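Local coordinates for heat-inducible transcription repressor HrcA (Thermotoga maritima, PDB 1STZ), which probably represses the class I heat shock operons, grpE-dnaK-dnaJ and groELS, by binding DNA, and so prevents their heat-shock induction, at residues E188-F193 against G215-I220; V150-V155 against L160-L165; Y24-E29 against N57-L62; K34-S39 against Y69-S74; N125-L130 against V304-S309. All coordinates share one frame; numbering follows the deposited sequence.

Interaction 1 of 5, residues E188-F193 against G215-I220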
# COMPACT_ATOMS: atom_id res chain seq x y z
N GLU A 188 -9.10 -1.46 -39.02
CA GLU A 188 -8.65 -2.44 -38.04
C GLU A 188 -8.40 -3.76 -38.73
O GLU A 188 -7.48 -4.49 -38.39
CB GLU A 188 -9.71 -2.63 -36.96
CG GLU A 188 -9.35 -3.58 -35.83
CD GLU A 188 -10.46 -3.66 -34.80
OE1 GLU A 188 -11.61 -3.93 -35.19
OE2 GLU A 188 -10.21 -3.41 -33.60
N ARG A 189 -9.25 -4.08 -39.71
CA ARG A 189 -9.04 -5.28 -40.50
C ARG A 189 -7.71 -5.19 -41.21
O ARG A 189 -6.91 -6.11 -41.13
CB ARG A 189 -10.16 -5.49 -41.51
CG ARG A 189 -11.42 -6.06 -40.90
CD ARG A 189 -12.59 -5.99 -41.84
NE ARG A 189 -13.84 -6.36 -41.19
CZ ARG A 189 -15.02 -5.85 -41.50
NH1 ARG A 189 -15.17 -4.95 -42.46
NH2 ARG A 189 -16.09 -6.27 -40.83
N GLN A 190 -7.48 -4.07 -41.89
CA GLN A 190 -6.22 -3.82 -42.59
C GLN A 190 -5.03 -4.00 -41.67
O GLN A 190 -4.08 -4.70 -42.01
CB GLN A 190 -6.19 -2.40 -43.18
CG GLN A 190 -5.02 -2.15 -44.10
CD GLN A 190 -5.04 -0.77 -44.74
OE1 GLN A 190 -5.27 0.23 -44.06
NE2 GLN A 190 -4.78 -0.72 -46.03
N LEU A 191 -5.08 -3.38 -40.49
CA LEU A 191 -4.00 -3.47 -39.52
C LEU A 191 -3.74 -4.92 -39.09
O LEU A 191 -2.59 -5.34 -38.99
CB LEU A 191 -4.29 -2.60 -38.29
CG LEU A 191 -4.29 -1.08 -38.51
CD1 LEU A 191 -4.87 -0.36 -37.30
CD2 LEU A 191 -2.90 -0.59 -38.80
N ASN A 192 -4.81 -5.68 -38.87
CA ASN A 192 -4.68 -7.09 -38.47
C ASN A 192 -4.10 -8.00 -39.56
O ASN A 192 -3.33 -8.91 -39.27
CB ASN A 192 -6.02 -7.63 -37.95
CG ASN A 192 -6.21 -7.36 -36.47
OD1 ASN A 192 -5.51 -7.93 -35.65
ND2 ASN A 192 -7.12 -6.45 -36.13
N PHE A 193 -4.45 -7.74 -40.82
CA PHE A 193 -3.87 -8.47 -41.95
C PHE A 193 -2.37 -8.26 -42.01
O PHE A 193 -1.63 -9.20 -42.25
CB PHE A 193 -4.47 -8.00 -43.28
CG PHE A 193 -5.93 -8.32 -43.45
CD1 PHE A 193 -6.68 -7.65 -44.41
CD2 PHE A 193 -6.55 -9.29 -42.66
CE1 PHE A 193 -8.02 -7.94 -44.58
CE2 PHE A 193 -7.89 -9.59 -42.83
CZ PHE A 193 -8.62 -8.92 -43.79
N GLY A 215 -1.34 8.12 -43.81
CA GLY A 215 -0.98 8.93 -42.66
C GLY A 215 -1.33 8.28 -41.34
O GLY A 215 -0.57 8.38 -40.39
N PHE A 216 -2.48 7.62 -41.29
CA PHE A 216 -2.91 6.93 -40.08
C PHE A 216 -2.05 5.69 -39.81
O PHE A 216 -1.72 5.40 -38.67
CB PHE A 216 -4.39 6.53 -40.15
CG PHE A 216 -4.93 6.00 -38.85
CD1 PHE A 216 -5.30 6.87 -37.83
CD2 PHE A 216 -5.02 4.64 -38.62
CE1 PHE A 216 -5.78 6.39 -36.63
CE2 PHE A 216 -5.49 4.15 -37.42
CZ PHE A 216 -5.86 5.02 -36.42
N LEU A 217 -1.69 4.98 -40.88
CA LEU A 217 -0.85 3.80 -40.78
C LEU A 217 0.56 4.16 -40.29
O LEU A 217 1.20 3.38 -39.59
CB LEU A 217 -0.79 3.06 -42.12
CG LEU A 217 -1.90 2.03 -42.40
CD1 LEU A 217 -1.55 0.70 -41.75
CD2 LEU A 217 -3.26 2.49 -41.89
N ARG A 218 1.02 5.36 -40.65
CA ARG A 218 2.30 5.89 -40.18
C ARG A 218 2.24 6.18 -38.68
O ARG A 218 3.22 6.01 -37.96
CB ARG A 218 2.65 7.18 -40.92
CG ARG A 218 4.09 7.31 -41.40
CD ARG A 218 4.31 8.45 -42.41
NE ARG A 218 3.29 8.41 -43.46
CZ ARG A 218 2.87 9.45 -44.17
NH1 ARG A 218 3.37 10.67 -43.99
NH2 ARG A 218 1.92 9.27 -45.09
N LEU A 219 1.08 6.65 -38.23
CA LEU A 219 0.85 6.90 -36.81
C LEU A 219 0.98 5.60 -36.04
O LEU A 219 1.69 5.55 -35.04
CB LEU A 219 -0.56 7.49 -36.58
CG LEU A 219 -0.81 8.46 -35.42
CD1 LEU A 219 -2.29 8.45 -35.01
CD2 LEU A 219 0.07 8.21 -34.21
N ILE A 220 0.32 4.56 -36.53
CA ILE A 220 0.36 3.24 -35.88
C ILE A 220 1.78 2.70 -35.79
O ILE A 220 2.16 2.14 -34.76
CB ILE A 220 -0.61 2.22 -36.57
CG1 ILE A 220 -1.94 2.14 -35.81
CG2 ILE A 220 -0.01 0.82 -36.65
CD1 ILE A 220 -2.73 3.42 -35.80

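Interaction 2 of 5, residues V150-V155 against L160-L165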
# COMPACT_ATOMS: atom_id res chain seq x y z
N VAL A 150 -4.68 -6.58 -33.23
CA VAL A 150 -4.62 -5.13 -33.20
C VAL A 150 -6.03 -4.59 -33.01
O VAL A 150 -6.91 -4.88 -33.80
CB VAL A 150 -4.05 -4.55 -34.50
CG1 VAL A 150 -4.01 -3.02 -34.45
CG2 VAL A 150 -2.66 -5.11 -34.77
N MET A 151 -6.22 -3.79 -31.97
CA MET A 151 -7.52 -3.22 -31.66
C MET A 151 -7.52 -1.72 -31.94
O MET A 151 -6.60 -1.01 -31.52
CB MET A 151 -7.87 -3.46 -30.19
CG MET A 151 -8.01 -4.93 -29.78
SD MET A 151 -6.66 -5.47 -28.73
CE MET A 151 -5.57 -5.93 -29.81
N LEU A 152 -8.53 -1.26 -32.69
CA LEU A 152 -8.87 0.15 -32.84
C LEU A 152 -10.30 0.39 -32.38
O LEU A 152 -11.22 0.16 -33.14
CB LEU A 152 -8.79 0.57 -34.29
CG LEU A 152 -7.47 0.71 -35.02
CD1 LEU A 152 -7.77 1.26 -36.40
CD2 LEU A 152 -6.49 1.61 -34.31
N ILE A 153 -10.49 0.86 -31.15
CA ILE A 153 -11.84 1.02 -30.56
C ILE A 153 -12.34 2.47 -30.54
O ILE A 153 -11.85 3.28 -29.78
CB ILE A 153 -11.81 0.47 -29.12
CG1 ILE A 153 -11.45 -1.02 -29.13
CG2 ILE A 153 -13.14 0.70 -28.43
CD1 ILE A 153 -10.08 -1.29 -28.71
N PRO A 154 -13.33 2.83 -31.36
CA PRO A 154 -13.90 4.18 -31.27
C PRO A 154 -14.71 4.38 -29.98
O PRO A 154 -15.73 3.72 -29.82
CB PRO A 154 -14.82 4.28 -32.50
CG PRO A 154 -14.66 3.00 -33.26
CD PRO A 154 -13.97 2.02 -32.41
N VAL A 155 -14.24 5.24 -29.08
CA VAL A 155 -14.99 5.56 -27.86
C VAL A 155 -15.95 6.73 -28.06
O VAL A 155 -16.97 6.80 -27.38
CB VAL A 155 -14.09 5.80 -26.63
CG1 VAL A 155 -13.30 4.55 -26.30
CG2 VAL A 155 -13.14 6.99 -26.82
N LEU A 160 -10.32 7.69 -30.16
CA LEU A 160 -10.08 6.31 -30.57
C LEU A 160 -9.08 5.70 -29.60
O LEU A 160 -8.14 6.37 -29.21
CB LEU A 160 -9.47 6.31 -31.97
CG LEU A 160 -9.49 5.05 -32.82
CD1 LEU A 160 -9.53 5.40 -34.31
CD2 LEU A 160 -8.30 4.17 -32.53
N ILE A 161 -9.25 4.44 -29.22
CA ILE A 161 -8.22 3.76 -28.45
C ILE A 161 -7.56 2.65 -29.25
O ILE A 161 -8.21 1.72 -29.71
CB ILE A 161 -8.76 3.24 -27.09
CG1 ILE A 161 -9.13 4.43 -26.19
CG2 ILE A 161 -7.71 2.40 -26.40
CD1 ILE A 161 -9.91 4.06 -24.96
N PHE A 162 -6.25 2.78 -29.43
CA PHE A 162 -5.44 1.78 -30.11
C PHE A 162 -4.74 0.93 -29.07
O PHE A 162 -4.36 1.43 -28.02
CB PHE A 162 -4.41 2.46 -31.03
CG PHE A 162 -3.29 1.55 -31.47
CD1 PHE A 162 -3.45 0.71 -32.57
CD2 PHE A 162 -2.07 1.55 -30.81
CE1 PHE A 162 -2.41 -0.12 -32.98
CE2 PHE A 162 -1.05 0.73 -31.21
CZ PHE A 162 -1.22 -0.11 -32.30
N SER A 163 -4.53 -0.34 -29.38
CA SER A 163 -3.67 -1.21 -28.59
C SER A 163 -3.37 -2.49 -29.35
O SER A 163 -3.94 -2.75 -30.40
CB SER A 163 -4.31 -1.56 -27.24
OG SER A 163 -5.62 -2.07 -27.41
N ILE A 164 -2.41 -3.26 -28.85
CA ILE A 164 -2.14 -4.56 -29.42
C ILE A 164 -2.23 -5.59 -28.32
O ILE A 164 -2.02 -5.28 -27.15
CB ILE A 164 -0.76 -4.62 -30.10
CG1 ILE A 164 0.37 -4.39 -29.09
CG2 ILE A 164 -0.69 -3.61 -31.23
CD1 ILE A 164 1.76 -4.51 -29.69
N LEU A 165 -2.54 -6.81 -28.71
CA LEU A 165 -2.53 -7.95 -27.81
C LEU A 165 -1.25 -8.70 -28.07
O LEU A 165 -0.86 -8.91 -29.21
CB LEU A 165 -3.69 -8.88 -28.09
CG LEU A 165 -4.59 -9.20 -26.91
CD1 LEU A 165 -3.77 -9.84 -25.79
CD2 LEU A 165 -5.31 -7.93 -26.41

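Interaction 3 of 5, residues Y24-E29 against N57-L62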
# COMPACT_ATOMS: atom_id res chain seq x y z
N TYR A 24 30.01 -11.30 12.78
CA TYR A 24 28.63 -11.01 12.46
C TYR A 24 28.18 -9.69 13.09
O TYR A 24 27.57 -8.86 12.42
CB TYR A 24 27.76 -12.17 12.95
CG TYR A 24 26.33 -12.05 12.59
CD1 TYR A 24 25.38 -11.67 13.52
CD2 TYR A 24 25.91 -12.32 11.29
CE1 TYR A 24 24.06 -11.57 13.19
CE2 TYR A 24 24.59 -12.22 10.95
CZ TYR A 24 23.67 -11.85 11.90
OH TYR A 24 22.37 -11.74 11.54
N CYS A 25 28.52 -9.47 14.36
CA CYS A 25 28.09 -8.25 15.04
C CYS A 25 28.75 -7.00 14.45
O CYS A 25 28.09 -5.99 14.28
CB CYS A 25 28.35 -8.32 16.55
SG CYS A 25 27.08 -9.29 17.39
N ILE A 26 30.05 -7.09 14.15
CA ILE A 26 30.79 -5.99 13.55
C ILE A 26 30.12 -5.53 12.26
O ILE A 26 29.85 -4.35 12.09
CB ILE A 26 32.27 -6.41 13.28
CG1 ILE A 26 33.05 -6.46 14.60
CG2 ILE A 26 32.96 -5.47 12.30
CD1 ILE A 26 34.28 -7.34 14.56
N VAL A 27 29.85 -6.47 11.36
CA VAL A 27 29.23 -6.17 10.07
C VAL A 27 27.84 -5.60 10.25
O VAL A 27 27.48 -4.62 9.61
CB VAL A 27 29.17 -7.42 9.16
CG1 VAL A 27 28.49 -7.08 7.85
CG2 VAL A 27 30.57 -7.95 8.87
N ARG A 28 27.05 -6.18 11.14
CA ARG A 28 25.71 -5.70 11.42
C ARG A 28 25.76 -4.28 11.98
O ARG A 28 24.98 -3.42 11.58
CB ARG A 28 25.03 -6.63 12.43
CG ARG A 28 23.56 -6.37 12.64
CD ARG A 28 23.02 -6.95 13.93
NE ARG A 28 22.52 -8.32 13.78
CZ ARG A 28 21.36 -8.64 13.18
NH1 ARG A 28 20.59 -7.69 12.65
NH2 ARG A 28 20.98 -9.91 13.11
N GLU A 29 26.67 -4.05 12.91
CA GLU A 29 26.86 -2.73 13.47
C GLU A 29 27.37 -1.73 12.42
O GLU A 29 26.98 -0.58 12.43
CB GLU A 29 27.82 -2.78 14.66
CG GLU A 29 28.02 -1.45 15.38
CD GLU A 29 26.75 -0.86 15.95
OE1 GLU A 29 26.76 0.33 16.32
OE2 GLU A 29 25.73 -1.58 16.03
N ASN A 57 41.48 -9.86 20.52
CA ASN A 57 42.25 -11.00 20.00
C ASN A 57 41.53 -11.69 18.85
O ASN A 57 42.16 -12.19 17.93
CB ASN A 57 42.51 -12.02 21.11
CG ASN A 57 43.71 -11.67 21.96
OD1 ASN A 57 43.58 -11.42 23.16
ND2 ASN A 57 44.89 -11.67 21.35
N ASP A 58 40.20 -11.74 18.94
CA ASP A 58 39.37 -12.29 17.88
C ASP A 58 39.41 -11.38 16.68
O ASP A 58 39.43 -11.84 15.54
CB ASP A 58 37.92 -12.45 18.35
CG ASP A 58 37.78 -13.44 19.47
OD1 ASP A 58 38.70 -14.26 19.67
OD2 ASP A 58 36.78 -13.46 20.23
N MET A 59 39.42 -10.07 16.93
CA MET A 59 39.48 -9.06 15.89
C MET A 59 40.84 -9.04 15.18
O MET A 59 40.92 -8.66 14.01
CB MET A 59 39.15 -7.68 16.46
CG MET A 59 37.64 -7.50 16.70
SD MET A 59 37.17 -6.07 17.66
CE MET A 59 37.21 -4.85 16.41
N LYS A 60 41.89 -9.46 15.88
CA LYS A 60 43.22 -9.60 15.29
C LYS A 60 43.20 -10.80 14.33
O LYS A 60 43.71 -10.72 13.21
CB LYS A 60 44.29 -9.80 16.37
CG LYS A 60 45.35 -8.69 16.44
CD LYS A 60 44.84 -7.43 17.16
CE LYS A 60 44.12 -6.47 16.21
NZ LYS A 60 42.63 -6.50 16.37
N LYS A 61 42.61 -11.90 14.78
CA LYS A 61 42.44 -13.08 13.94
C LYS A 61 41.57 -12.79 12.71
O LYS A 61 41.85 -13.27 11.62
CB LYS A 61 41.85 -14.23 14.76
CG LYS A 61 41.73 -15.55 13.99
CD LYS A 61 41.39 -16.71 14.93
CE LYS A 61 41.67 -18.06 14.30
NZ LYS A 61 41.35 -19.19 15.23
N LEU A 62 40.52 -12.00 12.88
CA LEU A 62 39.61 -11.68 11.78
C LEU A 62 40.31 -10.86 10.71
O LEU A 62 40.10 -11.06 9.50
CB LEU A 62 38.40 -10.92 12.31
CG LEU A 62 37.38 -11.75 13.10
CD1 LEU A 62 36.31 -10.85 13.70
CD2 LEU A 62 36.75 -12.83 12.23

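Interaction 4 of 5, residues K34-S39 against Y69-S74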
# COMPACT_ATOMS: atom_id res chain seq x y z
N LYS A 34 27.57 2.79 10.31
CA LYS A 34 28.50 3.16 9.24
C LYS A 34 29.75 3.82 9.76
O LYS A 34 30.24 4.79 9.20
CB LYS A 34 27.78 4.02 8.18
CG LYS A 34 26.55 3.28 7.67
CD LYS A 34 25.85 3.94 6.52
CE LYS A 34 24.66 3.07 6.09
NZ LYS A 34 23.68 2.89 7.20
N LYS A 35 30.26 3.28 10.86
CA LYS A 35 31.51 3.73 11.46
C LYS A 35 32.33 2.51 11.88
O LYS A 35 31.78 1.44 12.13
CB LYS A 35 31.23 4.64 12.65
CG LYS A 35 30.67 6.01 12.27
CD LYS A 35 31.00 7.10 13.31
CE LYS A 35 32.45 7.56 13.24
NZ LYS A 35 32.64 8.90 13.88
N PRO A 36 33.65 2.66 11.96
CA PRO A 36 34.50 1.57 12.43
C PRO A 36 34.02 1.04 13.79
O PRO A 36 33.65 1.84 14.64
CB PRO A 36 35.88 2.21 12.53
CG PRO A 36 35.84 3.37 11.60
CD PRO A 36 34.44 3.86 11.61
N VAL A 37 33.99 -0.28 13.96
CA VAL A 37 33.44 -0.92 15.15
C VAL A 37 34.55 -1.46 16.05
O VAL A 37 35.32 -2.34 15.65
CB VAL A 37 32.50 -2.09 14.77
CG1 VAL A 37 31.90 -2.71 16.02
CG2 VAL A 37 31.39 -1.61 13.81
N SER A 38 34.62 -0.93 17.27
CA SER A 38 35.64 -1.33 18.23
C SER A 38 35.22 -2.56 19.04
O SER A 38 34.07 -2.97 19.00
CB SER A 38 35.93 -0.18 19.18
OG SER A 38 34.81 0.08 20.00
N SER A 39 36.17 -3.13 19.77
CA SER A 39 35.90 -4.23 20.69
C SER A 39 34.84 -3.83 21.73
O SER A 39 33.90 -4.59 22.00
CB SER A 39 37.19 -4.63 21.42
OG SER A 39 37.71 -3.54 22.18
N TYR A 69 39.33 -4.72 8.13
CA TYR A 69 40.53 -3.88 8.11
C TYR A 69 40.44 -2.69 9.06
O TYR A 69 39.38 -2.33 9.51
CB TYR A 69 40.84 -3.41 6.68
CG TYR A 69 39.97 -2.31 6.12
CD1 TYR A 69 40.37 -0.98 6.17
CD2 TYR A 69 38.75 -2.60 5.50
CE1 TYR A 69 39.57 0.03 5.64
CE2 TYR A 69 37.94 -1.59 4.97
CZ TYR A 69 38.36 -0.29 5.04
OH TYR A 69 37.58 0.68 4.52
N GLN A 70 41.59 -2.07 9.31
CA GLN A 70 41.69 -0.91 10.17
C GLN A 70 41.91 0.34 9.31
O GLN A 70 42.98 0.50 8.73
CB GLN A 70 42.84 -1.10 11.16
CG GLN A 70 43.05 0.08 12.07
CD GLN A 70 44.28 -0.05 12.96
OE1 GLN A 70 44.26 0.42 14.08
NE2 GLN A 70 45.34 -0.67 12.44
N PRO A 71 40.91 1.22 9.22
CA PRO A 71 41.02 2.45 8.41
C PRO A 71 42.33 3.25 8.54
O PRO A 71 43.14 3.24 7.60
CB PRO A 71 39.81 3.28 8.86
CG PRO A 71 38.83 2.29 9.28
CD PRO A 71 39.58 1.11 9.85
N HIS A 72 42.55 3.94 9.66
CA HIS A 72 43.81 4.65 9.86
C HIS A 72 44.44 4.20 11.17
O HIS A 72 45.15 3.20 11.22
CB HIS A 72 43.61 6.19 9.87
CG HIS A 72 42.71 6.73 8.80
ND1 HIS A 72 41.40 6.33 8.65
CD2 HIS A 72 42.93 7.68 7.86
CE1 HIS A 72 40.86 7.00 7.64
NE2 HIS A 72 41.76 7.82 7.15
N THR A 73 44.14 4.95 12.24
CA THR A 73 44.69 4.78 13.58
C THR A 73 43.59 4.38 14.56
O THR A 73 43.82 4.31 15.77
CB THR A 73 45.31 6.12 14.02
OG1 THR A 73 45.99 5.97 15.27
CG2 THR A 73 44.23 7.18 14.31
N SER A 74 42.39 4.14 14.02
CA SER A 74 41.19 3.93 14.83
C SER A 74 41.20 2.56 15.49
O SER A 74 41.69 1.59 14.92
CB SER A 74 39.93 4.13 13.96
OG SER A 74 38.95 3.15 14.19

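Interaction 5 of 5, residues N125-L130 against V304-S309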
# COMPACT_ATOMS: atom_id res chain seq x y z
N ASN A 125 9.64 -0.01 -9.07
CA ASN A 125 9.48 1.07 -8.14
C ASN A 125 9.31 0.63 -6.69
O ASN A 125 9.85 1.29 -5.79
CB ASN A 125 8.39 2.02 -8.61
CG ASN A 125 8.88 2.92 -9.77
OD1 ASN A 125 9.64 3.85 -9.56
ND2 ASN A 125 8.49 2.58 -11.00
N LEU A 126 8.59 -0.47 -6.45
CA LEU A 126 8.44 -0.96 -5.08
C LEU A 126 9.79 -1.53 -4.58
O LEU A 126 10.18 -1.31 -3.44
CB LEU A 126 7.36 -2.03 -5.00
CG LEU A 126 7.10 -2.55 -3.58
CD1 LEU A 126 6.56 -1.45 -2.67
CD2 LEU A 126 6.11 -3.71 -3.58
N LEU A 127 10.47 -2.27 -5.45
CA LEU A 127 11.76 -2.84 -5.16
C LEU A 127 12.79 -1.74 -4.82
O LEU A 127 13.50 -1.85 -3.83
CB LEU A 127 12.26 -3.66 -6.36
CG LEU A 127 13.14 -4.91 -6.22
CD1 LEU A 127 13.98 -5.16 -7.47
CD2 LEU A 127 13.98 -4.97 -5.02
N ALA A 128 12.88 -0.71 -5.65
CA ALA A 128 13.78 0.43 -5.43
C ALA A 128 13.46 1.15 -4.13
O ALA A 128 14.36 1.46 -3.34
CB ALA A 128 13.67 1.43 -6.59
N ARG A 129 12.19 1.41 -3.90
CA ARG A 129 11.77 2.11 -2.69
C ARG A 129 12.10 1.37 -1.39
O ARG A 129 12.63 1.97 -0.46
CB ARG A 129 10.28 2.38 -2.73
CG ARG A 129 9.79 3.16 -1.54
CD ARG A 129 8.49 3.86 -1.79
NE ARG A 129 7.47 2.96 -2.30
CZ ARG A 129 6.16 3.21 -2.29
NH1 ARG A 129 5.69 4.35 -1.78
NH2 ARG A 129 5.30 2.33 -2.80
N LEU A 130 11.83 0.08 -1.35
CA LEU A 130 11.97 -0.71 -0.13
C LEU A 130 13.43 -1.06 0.21
O LEU A 130 13.73 -1.37 1.34
CB LEU A 130 11.18 -2.01 -0.25
CG LEU A 130 9.67 -1.90 -0.42
CD1 LEU A 130 9.04 -3.28 -0.31
CD2 LEU A 130 9.06 -0.93 0.59
N VAL A 304 16.55 -9.05 -13.84
CA VAL A 304 16.35 -7.94 -12.91
C VAL A 304 17.63 -7.71 -12.13
O VAL A 304 18.27 -8.66 -11.68
CB VAL A 304 15.23 -8.26 -11.91
CG1 VAL A 304 14.97 -7.09 -10.98
CG2 VAL A 304 13.95 -8.65 -12.65
N TYR A 305 17.99 -6.44 -11.94
CA TYR A 305 19.19 -6.03 -11.22
C TYR A 305 18.83 -4.99 -10.17
O TYR A 305 18.12 -4.04 -10.46
CB TYR A 305 20.21 -5.43 -12.17
CG TYR A 305 20.61 -6.35 -13.29
CD1 TYR A 305 19.86 -6.40 -14.45
CD2 TYR A 305 21.73 -7.16 -13.19
CE1 TYR A 305 20.23 -7.25 -15.49
CE2 TYR A 305 22.09 -8.00 -14.21
CZ TYR A 305 21.34 -8.04 -15.36
OH TYR A 305 21.72 -8.87 -16.40
N LEU A 306 19.31 -5.20 -8.94
CA LEU A 306 19.25 -4.23 -7.86
C LEU A 306 20.68 -3.82 -7.45
O LEU A 306 21.46 -4.64 -6.96
CB LEU A 306 18.59 -4.88 -6.65
CG LEU A 306 17.94 -4.09 -5.52
CD1 LEU A 306 18.30 -4.66 -4.18
CD2 LEU A 306 18.15 -2.59 -5.56
N PHE A 307 21.00 -2.56 -7.61
CA PHE A 307 22.29 -2.02 -7.22
C PHE A 307 22.09 -1.16 -5.98
O PHE A 307 21.22 -0.30 -5.96
CB PHE A 307 22.88 -1.15 -8.33
CG PHE A 307 23.22 -1.90 -9.57
CD1 PHE A 307 22.32 -1.99 -10.61
CD2 PHE A 307 24.47 -2.48 -9.71
CE1 PHE A 307 22.66 -2.68 -11.79
CE2 PHE A 307 24.80 -3.16 -10.85
CZ PHE A 307 23.88 -3.26 -11.90
N THR A 308 22.90 -1.39 -4.96
CA THR A 308 22.95 -0.54 -3.78
C THR A 308 24.39 -0.32 -3.43
O THR A 308 25.26 -0.98 -3.97
CB THR A 308 22.25 -1.22 -2.57
OG1 THR A 308 22.88 -2.48 -2.29
CG2 THR A 308 20.80 -1.59 -2.88
N SER A 309 24.65 0.56 -2.49
CA SER A 309 25.89 0.48 -1.75
C SER A 309 26.05 -0.94 -1.16
O SER A 309 25.07 -1.59 -0.79
CB SER A 309 25.91 1.48 -0.61
OG SER A 309 27.08 1.30 0.15

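Interaction 1 of 5, residues E188-F193 against G215-I220
This is an apolar helix-helix contact in the C-terminal part of the repressor, made where L191 of helix 184-195 meets L217 and I220 of helix 215-224. The segment axes stay 11.9 Å apart and run at 52° to each other. The helices therefore touch through the ends of long side chains. L191 does most of the work. Its CG lies anti to the carbonyl carbon (chi1 -68°), and both methyls face the other helix. CD2 sits 3.5 Å from CD1 of L217, tight for two carbons, and the two leucines lie alongside each other, pointing opposite ways. The same CD2 lies 3.9 Å from CG2 of I220. CD1 of L191 packs on CG1 of I220 at 4.1 Å. At the exposed border Q190 extends across L217, with OE1 3.7 Å from CD2. L191 also rests on V150 and L152 of strand 149-154, and F216 touches L152. The two helices thus pack beside each other over the sheet face that carries V150 and L152, and F216 meets the ring of W184.

Interaction 2 of 5, residues V150-V155 against L160-L165
The amide N of I153 donates to O of I161 at 2.8 Å, nearly straight at 175°. This bond belongs to the beta hairpin of strands 149-154 and 159-166, the first two strands of a three-stranded antiparallel sheet. I161 N returns a bond to I153 O at 2.9 Å. M151 and S163 form the other hydrogen-bonded pair, with M151 N to S163 O at 3.0 Å. L152 with F162 is a non-hydrogen-bonded pair between them. Here CA of F162 makes a CA-H...O contact with M151 O.

The face carrying V150, L152, L160 and F162 is apolar. CD2 of L152 meets the edge of the F162 ring in its plane, 3.6 Å from CD1. It also touches CD2 of L160. CG1 of V150 reaches CE1 of F162 obliquely. Helices 184-195 and 215-224 cover this face.

The other face meets the second subunit, where I153 packs on I153 of that copy and M151 on its V155. M151 bends at chi2 (110°), which carries its sulfur across S163 to L165. OG of S163 is buried without a polar partner. SD of M151 lies 3.8 Å from this OG and 3.6 Å from CD2 of L165.

Interaction 3 of 5, residues Y24-E29 against N57-L62
I26 pushes its CD1 methyl between M59 and L62 of the facing helix. CG1 of I26 is anti to the carbonyl carbon (chi1 -74°), and CD1 extends beyond it at the far end of the chain. That one methyl makes both contacts. It lies 4.0 Å from CG of M59, whose chain it meets at a slant. It is 4.1 Å from CD1 of L62, which reaches toward it tip to tip. The nearest CA atoms, those of I26 and M59, are still 9.5 Å apart, so the two helices meet through side-chain ends. All three residues are buried. They join helices 17-33 and 52-64 of the N-terminal helical domain, where three helices and a two-stranded antiparallel sheet are consistent with a winged-helix DNA-binding fold. Helix 39-45 closes the same core, with V42 on I26 and S39 on M59. L62 also touches V22 and L23 of the first helix. D58 OD2 makes a salt bridge with R18 NE, and OD1 accepts a hydrogen bond from NE2 of Q19.

Interaction 4 of 5, residues K34-S39 against Y69-S74
Two irregular stretches face each other here: 34-39 runs from the end of one helix to the start of the next, and 69-74 leads from the end of strand 68-69 into the loop before strand 78-79, with P36 and S74 the nearest CA pair at 7.5 Å. The side-chain contact is small and rests on P36. Its CB and CG meet two residues of the other segment. CG of P36 lies 3.9 Å from CG of P71, and the two proline rings meet at an angle. CB of P36 lies 3.6 Å from OG of S74, and its CG is 4.1 Å from the same oxygen. That hydroxyl therefore rests against the CB-CG side of the ring. It makes a weak hydrogen bond to N of G76 inside its own loop. All three touching residues are partly exposed.

In a winged-helix domain the loop between the two strands is the wing, and 69-74 is consistent with part of it. I78 of strand 78-79 touches both prolines, and a backbone hydrogen bond joins V37 to R77, just before that strand. S38 is the N-cap of helix 39-45, with OG bonded to N of R41. The contact thus lies where the linker between helices 17-33 and 39-45 meets the loop between strands 68-69 and 78-79, the probable wing.

Interaction 5 of 5, residues N125-L130 against V304-S309
L127 is the one helix residue that touches the strand, meeting V304 and L306 with a different methyl each. CD1 of L127 meets CG1 of V304 at 4.1 Å, tip to tip. CG1 of V304 stands anti to the backbone N (chi1 -177°), which places it on the leucine. CD2 of L127 lies 4.1 Å from CG of L306, and these chains cross at an angle. V304 and L306 are two apart in the strand and point to the same side, so L127 rests across both. V135 of the neighbouring strand and F321 of helix 314-334 also touch L127 and add to this apolar core. The far side of the helix takes no part in this contact: R129 is exposed, and L126, R129 and L130 pack on L182 of the third subunit. The contact lays helix 116-131, beside helix 314-334, over one face of the five-stranded antiparallel sheet. A sheet with helices on its face is consistent with a GAF-like domain, the clan to which this C-terminal family belongs.

From the N terminus, interactions 3 and 4 come first. Their segments alternate along the chain, so the loops they close cross. Their centres are 11 Å apart, and M59 and V37 touch between them. Together they tie the helices of the N-terminal domain to its strand loop. Interaction 5 then closes the longest loop, close to the centre of the folded chain, joining helix 116-131 to the central five-stranded sheet. Interactions 2 and 1 are nested inside it, in series, the hairpin first and the helix pair second. N192 ND2 and E188 OE2 make hydrogen bonds to V150 O and L152 N, fixing the helix to the hairpin. Interactions 1 and 3 lie on opposite sides of the chain's centre, about 67 Å apart between centres.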